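Local coordinates for protein phosphoribosylaminoimidazole carboxylase, ATPase subunit (PDB 3AW8) that probably catalyses the ATP-dependent conversion of 5-aminoimidazole ribonucleotide and bicarbonate to N5-carboxyaminoimidazole ribonucleotide in purine biosynthesis, and binds AMP, at residues T102-G106 with L107-T111; L222-K225 with A226-Y229. All coordinates share one frame; numbering follows the deposited sequence.

Contact 1 (T102-G106 with L107-T111); sequences TFFQG and LGVPT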
ATOM      1  N   THR A 102      29.055  21.410  -9.825  1.00 61.45           N
ATOM      2  CA  THR A 102      29.624  22.554  -9.117  1.00 61.57           C
ATOM      3  C   THR A 102      28.970  22.704  -7.756  1.00 61.99           C
ATOM      4  O   THR A 102      29.651  22.938  -6.757  1.00 63.48           O
ATOM      5  CB  THR A 102      29.436  23.882  -9.885  1.00 60.67           C
ATOM      6  OG1 THR A 102      28.056  24.263  -9.860  1.00 61.47           O
ATOM      7  CG2 THR A 102      29.897  23.738 -11.326  1.00 59.89           C
ATOM      8  N   PHE A 103      27.646  22.566  -7.720  1.00 62.17           N
ATOM      9  CA  PHE A 103      26.896  22.686  -6.472  1.00 62.47           C
ATOM     10  C   PHE A 103      27.409  21.722  -5.396  1.00 63.73           C
ATOM     11  O   PHE A 103      27.709  22.136  -4.273  1.00 63.12           O
ATOM     12  CB  PHE A 103      25.403  22.453  -6.735  1.00 59.93           C
ATOM     13  CG  PHE A 103      24.572  22.333  -5.485  1.00 58.15           C
ATOM     14  CD1 PHE A 103      24.304  21.085  -4.928  1.00 57.34           C
ATOM     15  CD2 PHE A 103      24.056  23.464  -4.864  1.00 56.52           C
ATOM     16  CE1 PHE A 103      23.531  20.964  -3.772  1.00 56.90           C
ATOM     17  CE2 PHE A 103      23.284  23.353  -3.708  1.00 55.85           C
ATOM     18  CZ  PHE A 103      23.021  22.100  -3.162  1.00 56.33           C
ATOM     19  N   PHE A 104      27.511  20.440  -5.736  1.00 65.36           N
ATOM     20  CA  PHE A 104      28.000  19.459  -4.773  1.00 67.23           C
ATOM     21  C   PHE A 104      29.488  19.657  -4.530  1.00 68.05           C
ATOM     22  O   PHE A 104      29.969  19.496  -3.406  1.00 68.79           O
ATOM     23  CB  PHE A 104      27.721  18.026  -5.257  1.00 66.83           C
ATOM     24  CG  PHE A 104      26.367  17.511  -4.866  1.00 65.83           C
ATOM     25  CD1 PHE A 104      25.219  17.980  -5.494  1.00 65.72           C
ATOM     26  CD2 PHE A 104      26.232  16.605  -3.823  1.00 65.99           C
ATOM     27  CE1 PHE A 104      23.957  17.559  -5.087  1.00 64.79           C
ATOM     28  CE2 PHE A 104      24.973  16.176  -3.408  1.00 66.53           C
ATOM     29  CZ  PHE A 104      23.832  16.656  -4.043  1.00 64.82           C
ATOM     30  N   GLN A 105      30.219  20.006  -5.583  1.00 68.81           N
ATOM     31  CA  GLN A 105      31.645  20.243  -5.442  1.00 69.86           C
ATOM     32  C   GLN A 105      31.830  21.377  -4.442  1.00 69.40           C
ATOM     33  O   GLN A 105      32.802  21.403  -3.691  1.00 69.72           O
ATOM     34  CB  GLN A 105      32.263  20.625  -6.788  1.00 70.66           C
ATOM     35  CG  GLN A 105      33.672  21.185  -6.672  1.00 71.48           C
ATOM     36  CD  GLN A 105      34.287  21.487  -8.021  1.00 72.54           C
ATOM     37  OE1 GLN A 105      34.748  20.585  -8.720  1.00 73.64           O
ATOM     38  NE2 GLN A 105      34.285  22.761  -8.404  1.00 71.49           N
ATOM     39  N   GLY A 106      30.875  22.303  -4.431  1.00 68.70           N
ATOM     40  CA  GLY A 106      30.938  23.427  -3.518  1.00 69.42           C
ATOM     41  C   GLY A 106      30.525  23.093  -2.097  1.00 70.06           C
ATOM     42  O   GLY A 106      30.802  23.850  -1.172  1.00 71.03           O
ATOM     43  N   LEU A 107      29.848  21.966  -1.916  1.00 71.57           N
ATOM     44  CA  LEU A 107      29.409  21.546  -0.589  1.00 71.29           C
ATOM     45  C   LEU A 107      30.507  20.744   0.092  1.00 71.12           C
ATOM     46  O   LEU A 107      30.437  20.458   1.289  1.00 70.95           O
ATOM     47  CB  LEU A 107      28.141  20.696  -0.692  1.00 72.35           C
ATOM     48  CG  LEU A 107      26.849  21.433  -1.040  1.00 72.65           C
ATOM     49  CD1 LEU A 107      25.735  20.425  -1.249  1.00 72.60           C
ATOM     50  CD2 LEU A 107      26.500  22.402   0.083  1.00 71.73           C
ATOM     51  N   GLY A 108      31.523  20.384  -0.681  1.00 70.77           N
ATOM     52  CA  GLY A 108      32.626  19.624  -0.130  1.00 70.54           C
ATOM     53  C   GLY A 108      32.473  18.135  -0.352  1.00 70.56           C
ATOM     54  O   GLY A 108      33.067  17.331   0.369  1.00 71.10           O
ATOM     55  N   VAL A 109      31.677  17.758  -1.348  1.00 69.73           N
ATOM     56  CA  VAL A 109      31.476  16.347  -1.639  1.00 68.36           C
ATOM     57  C   VAL A 109      32.208  15.974  -2.930  1.00 66.82           C
ATOM     58  O   VAL A 109      32.126  16.680  -3.939  1.00 66.61           O
ATOM     59  CB  VAL A 109      29.955  15.989  -1.758  1.00 68.32           C
ATOM     60  CG1 VAL A 109      29.161  16.696  -0.667  1.00 66.91           C
ATOM     61  CG2 VAL A 109      29.425  16.360  -3.120  1.00 69.18           C
ATOM     62  N   PRO A 110      32.953  14.863  -2.900  1.00 65.64           N
ATOM     63  CA  PRO A 110      33.719  14.361  -4.042  1.00 65.74           C
ATOM     64  C   PRO A 110      32.885  14.168  -5.305  1.00 66.37           C
ATOM     65  O   PRO A 110      31.746  13.712  -5.246  1.00 66.59           O
ATOM     66  CB  PRO A 110      34.277  13.041  -3.522  1.00 65.48           C
ATOM     67  CG  PRO A 110      34.466  13.312  -2.064  1.00 65.33           C
ATOM     68  CD  PRO A 110      33.191  14.033  -1.706  1.00 65.63           C
ATOM     69  N   THR A 111      33.464  14.517  -6.448  1.00 67.29           N
ATOM     70  CA  THR A 111      32.797  14.366  -7.735  1.00 68.04           C
ATOM     71  C   THR A 111      33.874  14.004  -8.741  1.00 67.90           C
ATOM     72  O   THR A 111      35.022  14.406  -8.588  1.00 68.66           O
ATOM     73  CB  THR A 111      32.131  15.682  -8.213  1.00 68.83           C
ATOM     74  OG1 THR A 111      33.138  16.576  -8.704  1.00 70.56           O
ATOM     75  CG2 THR A 111      31.379  16.356  -7.071  1.00 68.76           C
TER
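The carbonyl oxygen of Phe104 gathers the backbone where helix 97-107 ends. Val109 N donates to Phe104 O at 3.2 Å along a fairly straight N-H line (164°), while Leu107 N reaches the same oxygen at 2.9 Å from the opposite face of the carbonyl plane, well above it. Gly108 N adds a weak bond to Phe104 O and another weak one, 3.4 Å long, to Gln105 O. Gly108 turns the chain with a positive phi (96°); at its backbone angles a beta carbon would run into the carbonyl oxygen of Leu107, so the lack of a side chain suits the reversal.

Side chains follow the same path. Val109 CG2 comes to the edge of the Phe104 ring, near its plane, and lies 3.3 Å from Phe104 CD2; it also rests against Phe104 CB. One residue before Phe104, Phe103 turns its CG away from its own backbone N (chi1 171°), which brings the ring beside Leu107: Leu107 CG lies over one face, and Leu107 CD1 is 3.4 Å from Phe103 CE1. Farther on, the methyl Thr111 CG2 approaches Gln105 N at 4.1 Å as the chain doubles back alongside the helix. The Phe104 ring also stacks with Phe256 and touches Ala233, so the cap is pressed against helix 220-237 and strand 253-260.

The bond from Val109 N to Phe104 O, the weaker one from Gly108 N to Gln105 O and the apolar contact between Phe104 and Val109 together form a Schellman motif, which ends the helix leading into strand 114-117 of the ATP-grasp domain.

Contact 2 (L222-K225 with A226-Y229); sequences LQKK and AEAY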
ATOM      1  N   LEU A 222      30.324   4.227   5.809  1.00 77.86           N
ATOM      2  CA  LEU A 222      29.888   4.572   4.462  1.00 76.45           C
ATOM      3  C   LEU A 222      28.517   5.230   4.571  1.00 76.25           C
ATOM      4  O   LEU A 222      28.251   6.234   3.913  1.00 76.72           O
ATOM      5  CB  LEU A 222      29.799   3.322   3.581  1.00 75.14           C
ATOM      6  CG  LEU A 222      30.224   3.513   2.119  1.00 75.65           C
ATOM      7  CD1 LEU A 222      29.959   2.244   1.318  1.00 74.04           C
ATOM      8  CD2 LEU A 222      29.468   4.680   1.518  1.00 76.23           C
ATOM      9  N   GLN A 223      27.654   4.665   5.415  1.00 75.05           N
ATOM     10  CA  GLN A 223      26.313   5.206   5.622  1.00 73.95           C
ATOM     11  C   GLN A 223      26.376   6.656   6.080  1.00 74.59           C
ATOM     12  O   GLN A 223      25.802   7.545   5.444  1.00 74.82           O
ATOM     13  CB  GLN A 223      25.547   4.383   6.665  1.00 72.25           C
ATOM     14  CG  GLN A 223      24.482   3.470   6.076  1.00 70.12           C
ATOM     15  CD  GLN A 223      23.366   4.235   5.384  1.00 68.22           C
ATOM     16  OE1 GLN A 223      22.805   3.767   4.402  1.00 67.64           O
ATOM     17  NE2 GLN A 223      23.035   5.408   5.903  1.00 66.87           N
ATOM     18  N   LYS A 224      27.070   6.889   7.189  1.00 74.66           N
ATOM     19  CA  LYS A 224      27.204   8.232   7.734  1.00 73.94           C
ATOM     20  C   LYS A 224      27.785   9.184   6.697  1.00 72.77           C
ATOM     21  O   LYS A 224      27.406  10.355   6.629  1.00 71.68           O
ATOM     22  CB  LYS A 224      28.096   8.200   8.976  1.00 76.36           C
ATOM     23  CG  LYS A 224      27.339   8.064  10.294  1.00 78.69           C
ATOM     24  CD  LYS A 224      26.424   6.846  10.318  1.00 80.43           C
ATOM     25  CE  LYS A 224      25.650   6.770  11.631  1.00 80.95           C
ATOM     26  NZ  LYS A 224      24.863   8.011  11.900  1.00 81.03           N
ATOM     27  N   LYS A 225      28.705   8.664   5.891  1.00 71.70           N
ATOM     28  CA  LYS A 225      29.362   9.442   4.847  1.00 71.57           C
ATOM     29  C   LYS A 225      28.296   9.985   3.890  1.00 70.91           C
ATOM     30  O   LYS A 225      28.188  11.199   3.676  1.00 70.39           O
ATOM     31  CB  LYS A 225      30.365   8.541   4.102  1.00 72.00           C
ATOM     32  CG  LYS A 225      31.470   9.264   3.315  1.00 72.78           C
ATOM     33  CD  LYS A 225      32.543   8.259   2.855  1.00 73.35           C
ATOM     34  CE  LYS A 225      33.707   8.910   2.102  1.00 73.73           C
ATOM     35  NZ  LYS A 225      33.350   9.432   0.746  1.00 74.60           N
ATOM     36  N   ALA A 226      27.502   9.072   3.333  1.00 68.88           N
ATOM     37  CA  ALA A 226      26.433   9.423   2.406  1.00 66.58           C
ATOM     38  C   ALA A 226      25.415  10.351   3.059  1.00 64.52           C
ATOM     39  O   ALA A 226      25.007  11.357   2.479  1.00 62.84           O
ATOM     40  CB  ALA A 226      25.743   8.157   1.917  1.00 67.23           C
ATOM     41  N   GLU A 227      25.005  10.009   4.273  1.00 63.26           N
ATOM     42  CA  GLU A 227      24.033  10.819   4.984  1.00 63.62           C
ATOM     43  C   GLU A 227      24.556  12.230   5.215  1.00 63.94           C
ATOM     44  O   GLU A 227      23.804  13.201   5.132  1.00 63.02           O
ATOM     45  CB  GLU A 227      23.674  10.156   6.314  1.00 63.11           C
ATOM     46  CG  GLU A 227      22.971   8.820   6.148  1.00 65.38           C
ATOM     47  CD  GLU A 227      22.426   8.277   7.453  1.00 67.09           C
ATOM     48  OE1 GLU A 227      21.705   9.023   8.141  1.00 69.57           O
ATOM     49  OE2 GLU A 227      22.710   7.108   7.792  1.00 68.48           O
ATOM     50  N   ALA A 228      25.851  12.337   5.494  1.00 65.09           N
ATOM     51  CA  ALA A 228      26.483  13.626   5.737  1.00 64.57           C
ATOM     52  C   ALA A 228      26.409  14.493   4.479  1.00 65.59           C
ATOM     53  O   ALA A 228      26.021  15.668   4.533  1.00 64.85           O
ATOM     54  CB  ALA A 228      27.924  13.417   6.150  1.00 63.92           C
ATOM     55  N   TYR A 229      26.786  13.915   3.343  1.00 65.04           N
ATOM     56  CA  TYR A 229      26.733  14.649   2.090  1.00 66.15           C
ATOM     57  C   TYR A 229      25.284  15.068   1.827  1.00 65.93           C
ATOM     58  O   TYR A 229      25.013  16.192   1.398  1.00 65.85           O
ATOM     59  CB  TYR A 229      27.220  13.774   0.929  1.00 68.79           C
ATOM     60  CG  TYR A 229      28.652  13.289   1.037  1.00 71.08           C
ATOM     61  CD1 TYR A 229      29.684  14.161   1.380  1.00 72.59           C
ATOM     62  CD2 TYR A 229      28.983  11.973   0.729  1.00 72.32           C
ATOM     63  CE1 TYR A 229      31.013  13.736   1.408  1.00 73.23           C
ATOM     64  CE2 TYR A 229      30.309  11.536   0.751  1.00 75.07           C
ATOM     65  CZ  TYR A 229      31.321  12.424   1.088  1.00 74.42           C
ATOM     66  OH  TYR A 229      32.635  12.009   1.075  1.00 73.71           O
TER
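Lys225 and Tyr229 are brought together by complementary first torsions: the lysine sends CG anti to its backbone N (chi1 -160°), while the tyrosine holds CG anti to its carbonyl carbon (chi1 -61°), and the two side chains run side by side in the same direction. They are an i, i+4 pair on helix 220-237 of the ATP-grasp domain. The lysine chain stays extended until its last torsion, where it bends and turns NZ to the tyrosine hydroxyl, donating to Tyr229 OH at 2.7 Å. The ammonium group lies in the plane of the ring at its edge, and the aliphatic part packs alongside, with Lys225 CG 3.6 Å from Tyr229 CE2. A phenylalanine in place of Tyr229 would probably leave Lys225 NZ without its hydroxyl partner, with little beyond its weak, long ion pair to Glu253 to hold it at the ring edge.

Beneath the side chains the helix is regular, with Ala226 N, Glu227 N, Ala228 N and Tyr229 N each bonded to the carbonyl oxygen four residues earlier; Glu227 N to Gln223 O is 2.8 Å. Ala226 carries only a methyl on the buried side, where it touches Leu183, Leu198 and Leu254 of the underlying sheet.

A second i, i+4 pair, nearer the surface, joins Gln223 and Glu227. The glutamine bends back at chi2, and its NE2 makes a weak bond to Glu227 OE2; the amide and carboxylate planes stand 66° apart. Gln223 OE1 is weakly bonded to Leu198 N, which ties the amide to strand 193-204 as well. Lys224 NZ stays 4.7 Å from Glu227 OE2, not in contact, though the opposite charges may attract weakly.

Over one face of the Tyr229 ring sits Lys225 O, displaced toward the rim and 3.1 Å from Tyr229 CD2.

Contacts 1 and 2 meet directly at the ring of Tyr229. Val109 CG1 packs 3.3 Å from Tyr229 CD1, and Pro110 CD lies near the hydroxyl, so the loop leaving helix 97-107 rests on helix 220-237. Both contacts are partly buried and both lean on strand 253-260, through Phe256 in one case and Leu254 in the other. Their chemistry differs with their place. Contact 1 closes a helix end and relies on backbone bonds and apolar side chains, with the side chain of Thr111 about 9 Å from a bound AMP. Contact 2 lies within a helix, where polar side-chain pairs one turn apart accompany an unbroken backbone pattern, farther from the nucleotide site.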